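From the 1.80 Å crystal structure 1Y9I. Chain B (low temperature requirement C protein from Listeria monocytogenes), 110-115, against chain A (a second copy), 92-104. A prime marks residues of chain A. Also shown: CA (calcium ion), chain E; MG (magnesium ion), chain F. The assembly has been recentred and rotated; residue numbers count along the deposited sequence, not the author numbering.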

ATOM      1  N   GLY B 110      -5.079   5.154  -8.530  1.00 23.98           N
ATOM      2  CA  GLY B 110      -5.010   5.954  -7.321  1.00 24.94           C
ATOM      3  C   GLY B 110      -5.835   5.592  -6.109  1.00 23.42           C
ATOM      4  O   GLY B 110      -6.756   4.774  -6.163  1.00 21.93           O
ATOM      5  N   SER B 111      -5.498   6.250  -5.006  1.00 21.22           N
ATOM      6  CA  SER B 111      -6.157   6.031  -3.724  1.00 23.27           C
ATOM      7  C   SER B 111      -7.626   6.431  -3.689  1.00 22.24           C
ATOM      8  O   SER B 111      -8.363   5.987  -2.808  1.00 22.49           O
ATOM      9  CB  SER B 111      -5.411   6.793  -2.633  1.00 22.28           C
ATOM     10  OG  SER B 111      -5.306   8.161  -2.990  1.00 26.54           O
ATOM     11  N   ILE B 112      -8.053   7.278  -4.623  1.00 23.02           N
ATOM     12  CA  ILE B 112      -9.453   7.702  -4.646  1.00 23.73           C
ATOM     13  C   ILE B 112     -10.375   6.529  -4.987  1.00 23.33           C
ATOM     14  O   ILE B 112     -11.600   6.646  -4.927  1.00 24.21           O
ATOM     15  CB  ILE B 112      -9.687   8.846  -5.656  1.00 26.32           C
ATOM     16  CG1 ILE B 112      -9.299   8.390  -7.061  1.00 25.55           C
ATOM     17  CG2 ILE B 112      -8.890  10.079  -5.235  1.00 24.70           C
ATOM     18  CD1 ILE B 112      -9.552   9.432  -8.130  1.00 31.53           C
ATOM     19  N   GLY B 113      -9.778   5.395  -5.339  1.00 20.82           N
ATOM     20  CA  GLY B 113     -10.560   4.216  -5.653  1.00 19.97           C
ATOM     21  C   GLY B 113     -10.730   3.317  -4.435  1.00 19.51           C
ATOM     22  O   GLY B 113     -11.574   2.420  -4.443  1.00 19.04           O
ATOM     23  N   PHE B 114      -9.943   3.563  -3.384  1.00 21.41           N
ATOM     24  CA  PHE B 114     -10.009   2.754  -2.157  1.00 21.97           C
ATOM     25  C   PHE B 114     -11.417   2.627  -1.593  1.00 22.56           C
ATOM     26  O   PHE B 114     -11.872   1.528  -1.271  1.00 20.97           O
ATOM     27  CB  PHE B 114      -9.110   3.334  -1.049  1.00 25.60           C
ATOM     28  CG  PHE B 114      -7.634   3.274  -1.345  1.00 25.48           C
ATOM     29  CD1 PHE B 114      -7.142   2.546  -2.427  1.00 27.48           C
ATOM     30  CD2 PHE B 114      -6.733   3.940  -0.521  1.00 27.43           C
ATOM     31  CE1 PHE B 114      -5.767   2.485  -2.684  1.00 28.49           C
ATOM     32  CE2 PHE B 114      -5.358   3.885  -0.769  1.00 29.11           C
ATOM     33  CZ  PHE B 114      -4.876   3.157  -1.853  1.00 27.58           C
ATOM     34  N   THR B 115     -12.098   3.758  -1.457  1.00 22.38           N
ATOM     35  CA  THR B 115     -13.453   3.777  -0.914  1.00 24.06           C
ATOM     36  C   THR B 115     -14.436   2.873  -1.649  1.00 24.45           C
ATOM     37  O   THR B 115     -15.095   2.030  -1.027  1.00 21.18           O
ATOM     38  CB  THR B 115     -14.019   5.212  -0.912  1.00 25.53           C
ATOM     39  OG1 THR B 115     -13.220   6.031  -0.058  1.00 29.48           O
ATOM     40  CG2 THR B 115     -15.445   5.223  -0.416  1.00 29.52           C
TER
HETATM   41 CA    CA E 501      -9.726  12.637  -0.538  1.00 18.13          CA
HETATM   42 MG    MG F 601     -10.877  12.862   3.500  1.00 25.06          MG
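Chain A 92-104: EGLYGVDEILALS

Chain A enters this contact as a turn and leaves it as a helix. Glu92′ to Tyr95′ form a type I beta turn, closed by the backbone hydrogen bond from Tyr95′ N to Glu92′ O (3.1 Å). Gly96′ is at the N-cap position, right before the helix that begins at Val97′ and runs past Ser104′. The backbones come nearest where the CA atoms of Ile112 and Gly96′ lie 5.2 Å apart.

Glu92′ does not reach chain B. Its carbonyl O accepts a hydrogen bond from water 1 (2.8 Å), a calcium ligand. Gly93′ O lies 3.5 Å from Ile112 CG2 and accepts a hydrogen bond from water 2 (2.8 Å), which also binds the calcium. The CA-to-CB bond of Leu94′ points away from chain B, but the end of its side chain comes nearer. Its CD2 packs on Ile112 CD1 at 3.7 Å. Ile112 thus meets Leu94′ through CD1 and Gly93′ O through CG2.

The CA-to-CB bond of Tyr95′ points away, and its carbonyl O binds the calcium at 2.4 Å. At Gly96′ the backbone is close to chain B. Ser111 OG donates a hydrogen bond to Gly96′ O (2.8 Å), the only direct one between the stretches. The same carbonyl O accepts the helical bond from Ile100′ N (3.1 Å). A CB on Gly96′ would point toward chain B and lie 2.2 Å from Ser111 OG, a clash; the absence of a side chain leaves room for Ser111 OG to reach Gly96′ O.

The CA-to-CB bond of Val97′ points away. Asp98′ does not touch chain B; it binds calcium through OD1 (2.4 Å) and OD2 (2.6 Å), and its OD2 also binds magnesium at 2.0 Å. The CA-to-CB bond of Glu99′ points toward chain B, with its CB 4.0 Å from Ser111 O. Its carboxylate binds calcium through OE1 and OE2, both at 2.5 Å. Water 3 is within reach of Glu99′ OE2 (3.0 Å) and, more weakly, Ile112 O (3.4 Å); it has more acceptors in reach than protons to give them. Glu99′ O lies at the edge of the Phe114 ring, 4.2 Å from CD2.

Ile100′ starts sideways, but its end reaches chain B. Its CD1 is 3.5 Å from Ser111 CB and 4.0 Å from Phe114 CE2. Leu101′ and Ala102′ make no contact. The CA-to-CB bond of Leu103′ points toward chain B, and its CD2 sits 3.8 Å from Phe114 CE2. Ser104′ makes no contact; its OG instead donates a very short hydrogen bond to Leu101′ O (2.5 Å). The two stretches bury 394 Å² in all, both sides summed.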

ATOM      1  N   GLU A  92     -11.589  18.283  -2.284  1.00 23.12           N
ATOM      2  CA  GLU A  92     -11.610  17.903  -3.694  1.00 25.75           C
ATOM      3  C   GLU A  92     -11.664  16.392  -3.883  1.00 25.55           C
ATOM      4  O   GLU A  92     -10.865  15.659  -3.303  1.00 22.66           O
ATOM      5  CB  GLU A  92     -10.364  18.446  -4.395  1.00 28.70           C
ATOM      6  CG  GLU A  92     -10.650  19.353  -5.575  1.00 37.52           C
ATOM      7  CD  GLU A  92      -9.378  19.850  -6.244  1.00 41.12           C
ATOM      8  OE1 GLU A  92      -8.572  19.007  -6.705  1.00 42.08           O
ATOM      9  OE2 GLU A  92      -9.189  21.086  -6.310  1.00 43.00           O
ATOM     10  N   GLY A  93     -12.596  15.937  -4.714  1.00 24.09           N
ATOM     11  CA  GLY A  93     -12.745  14.513  -4.957  1.00 24.78           C
ATOM     12  C   GLY A  93     -11.534  13.807  -5.539  1.00 23.25           C
ATOM     13  O   GLY A  93     -11.322  12.621  -5.273  1.00 24.06           O
ATOM     14  N   LEU A  94     -10.731  14.511  -6.329  1.00 21.76           N
ATOM     15  CA  LEU A  94      -9.565  13.875  -6.926  1.00 21.38           C
ATOM     16  C   LEU A  94      -8.287  13.982  -6.091  1.00 20.52           C
ATOM     17  O   LEU A  94      -7.216  13.557  -6.526  1.00 21.32           O
ATOM     18  CB  LEU A  94      -9.339  14.415  -8.341  1.00 22.71           C
ATOM     19  CG  LEU A  94     -10.527  14.179  -9.288  1.00 22.99           C
ATOM     20  CD1 LEU A  94     -10.167  14.640 -10.691  1.00 24.28           C
ATOM     21  CD2 LEU A  94     -10.895  12.692  -9.306  1.00 23.79           C
ATOM     22  N   TYR A  95      -8.401  14.545  -4.894  1.00 18.14           N
ATOM     23  CA  TYR A  95      -7.256  14.659  -3.993  1.00 17.80           C
ATOM     24  C   TYR A  95      -7.327  13.413  -3.106  1.00 17.78           C
ATOM     25  O   TYR A  95      -8.271  13.241  -2.322  1.00 16.71           O
ATOM     26  CB  TYR A  95      -7.377  15.915  -3.135  1.00 16.70           C
ATOM     27  CG  TYR A  95      -6.241  16.114  -2.152  1.00 17.19           C
ATOM     28  CD1 TYR A  95      -4.989  16.574  -2.574  1.00 16.25           C
ATOM     29  CD2 TYR A  95      -6.428  15.872  -0.789  1.00 16.86           C
ATOM     30  CE1 TYR A  95      -3.950  16.790  -1.652  1.00 16.12           C
ATOM     31  CE2 TYR A  95      -5.403  16.088   0.134  1.00 15.94           C
ATOM     32  CZ  TYR A  95      -4.170  16.548  -0.299  1.00 16.85           C
ATOM     33  OH  TYR A  95      -3.171  16.771   0.639  1.00 14.96           O
ATOM     34  N   GLY A  96      -6.335  12.543  -3.227  1.00 17.14           N
ATOM     35  CA  GLY A  96      -6.366  11.321  -2.440  1.00 17.57           C
ATOM     36  C   GLY A  96      -5.280  11.157  -1.400  1.00 18.21           C
ATOM     37  O   GLY A  96      -5.044  10.042  -0.935  1.00 17.19           O
ATOM     38  N   VAL A  97      -4.619  12.246  -1.017  1.00 16.36           N
ATOM     39  CA  VAL A  97      -3.561  12.141  -0.031  1.00 15.99           C
ATOM     40  C   VAL A  97      -4.147  11.807   1.343  1.00 14.35           C
ATOM     41  O   VAL A  97      -3.506  11.117   2.136  1.00 16.53           O
ATOM     42  CB  VAL A  97      -2.704  13.444   0.035  1.00 16.70           C
ATOM     43  CG1 VAL A  97      -1.603  13.297   1.076  1.00 18.84           C
ATOM     44  CG2 VAL A  97      -2.077  13.713  -1.330  1.00 18.73           C
ATOM     45  N   ASP A  98      -5.371  12.268   1.617  1.00 14.14           N
ATOM     46  CA  ASP A  98      -6.004  11.971   2.898  1.00 15.46           C
ATOM     47  C   ASP A  98      -6.309  10.474   3.019  1.00 16.69           C
ATOM     48  O   ASP A  98      -6.178   9.897   4.098  1.00 17.98           O
ATOM     49  CB  ASP A  98      -7.283  12.819   3.120  1.00 16.80           C
ATOM     50  CG  ASP A  98      -8.209  12.863   1.911  1.00 19.36           C
ATOM     51  OD1 ASP A  98      -7.738  13.129   0.785  1.00 16.72           O
ATOM     52  OD2 ASP A  98      -9.432  12.657   2.096  1.00 20.49           O
ATOM     53  N   GLU A  99      -6.683   9.843   1.910  1.00 16.64           N
ATOM     54  CA  GLU A  99      -6.973   8.407   1.922  1.00 16.47           C
ATOM     55  C   GLU A  99      -5.670   7.601   2.063  1.00 17.33           C
ATOM     56  O   GLU A  99      -5.653   6.520   2.650  1.00 17.24           O
ATOM     57  CB  GLU A  99      -7.689   7.985   0.635  1.00 18.05           C
ATOM     58  CG  GLU A  99      -9.160   8.422   0.532  1.00 19.53           C
ATOM     59  CD  GLU A  99      -9.353   9.863   0.049  1.00 21.00           C
ATOM     60  OE1 GLU A  99      -8.359  10.576  -0.188  1.00 20.49           O
ATOM     61  OE2 GLU A  99     -10.514  10.287  -0.095  1.00 22.26           O
ATOM     62  N   ILE A 100      -4.583   8.134   1.515  1.00 16.03           N
ATOM     63  CA  ILE A 100      -3.282   7.470   1.584  1.00 17.63           C
ATOM     64  C   ILE A 100      -2.773   7.451   3.024  1.00 18.24           C
ATOM     65  O   ILE A 100      -2.339   6.416   3.535  1.00 14.95           O
ATOM     66  CB  ILE A 100      -2.243   8.210   0.691  1.00 19.10           C
ATOM     67  CG1 ILE A 100      -2.504   7.894  -0.785  1.00 22.66           C
ATOM     68  CG2 ILE A 100      -0.832   7.839   1.091  1.00 19.71           C
ATOM     69  CD1 ILE A 100      -2.263   6.454  -1.161  1.00 27.06           C
ATOM     70  N   LEU A 101      -2.826   8.606   3.676  1.00 17.63           N
ATOM     71  CA  LEU A 101      -2.368   8.712   5.054  1.00 21.10           C
ATOM     72  C   LEU A 101      -3.166   7.779   5.965  1.00 20.74           C
ATOM     73  O   LEU A 101      -2.596   7.083   6.806  1.00 23.10           O
ATOM     74  CB  LEU A 101      -2.511  10.158   5.533  1.00 22.09           C
ATOM     75  CG  LEU A 101      -2.147  10.437   6.987  1.00 24.83           C
ATOM     76  CD1 LEU A 101      -0.667  10.153   7.222  1.00 26.58           C
ATOM     77  CD2 LEU A 101      -2.481  11.887   7.306  1.00 23.53           C
ATOM     78  N   ALA A 102      -4.484   7.761   5.787  1.00 21.02           N
ATOM     79  CA  ALA A 102      -5.357   6.922   6.601  1.00 21.33           C
ATOM     80  C   ALA A 102      -5.130   5.424   6.378  1.00 20.56           C
ATOM     81  O   ALA A 102      -5.315   4.614   7.294  1.00 18.21           O
ATOM     82  CB  ALA A 102      -6.807   7.275   6.329  1.00 25.03           C
ATOM     83  N   LEU A 103      -4.731   5.040   5.170  1.00 21.36           N
ATOM     84  CA  LEU A 103      -4.496   3.622   4.919  1.00 20.64           C
ATOM     85  C   LEU A 103      -3.344   3.129   5.794  1.00 19.90           C
ATOM     86  O   LEU A 103      -3.288   1.951   6.145  1.00 19.62           O
ATOM     87  CB  LEU A 103      -4.176   3.369   3.445  1.00 23.61           C
ATOM     88  CG  LEU A 103      -4.126   1.884   3.065  1.00 25.96           C
ATOM     89  CD1 LEU A 103      -5.542   1.323   3.088  1.00 26.84           C
ATOM     90  CD2 LEU A 103      -3.511   1.705   1.681  1.00 27.32           C
ATOM     91  N   SER A 104      -2.431   4.027   6.155  1.00 20.09           N
ATOM     92  CA  SER A 104      -1.297   3.645   6.994  1.00 19.25           C
ATOM     93  C   SER A 104      -1.786   3.267   8.396  1.00 20.34           C
ATOM     94  O   SER A 104      -1.137   2.495   9.108  1.00 20.25           O
ATOM     95  CB  SER A 104      -0.276   4.789   7.080  1.00 22.85           C
ATOM     96  OG  SER A 104      -0.743   5.849   7.898  1.00 24.69           O
TER
HETATM   97  O   HOH W   1     -10.168  14.987  -0.637  1.00 19.22           O
HETATM   98  O   HOH W   2     -11.048  12.018  -2.534  1.00 22.66           O
HETATM   99  O   HOH W   3     -11.890   8.745  -2.256  1.00 31.12           O
HETATM  100  O   HOH W   4     -12.070  12.802   0.360  1.00 22.45           O
HETATM  101  O   HOH W   5     -11.825  11.171   2.751  1.00 25.28           O
HETATM  102  O   HOH W   6     -12.451  13.984   3.088  1.00 28.45           O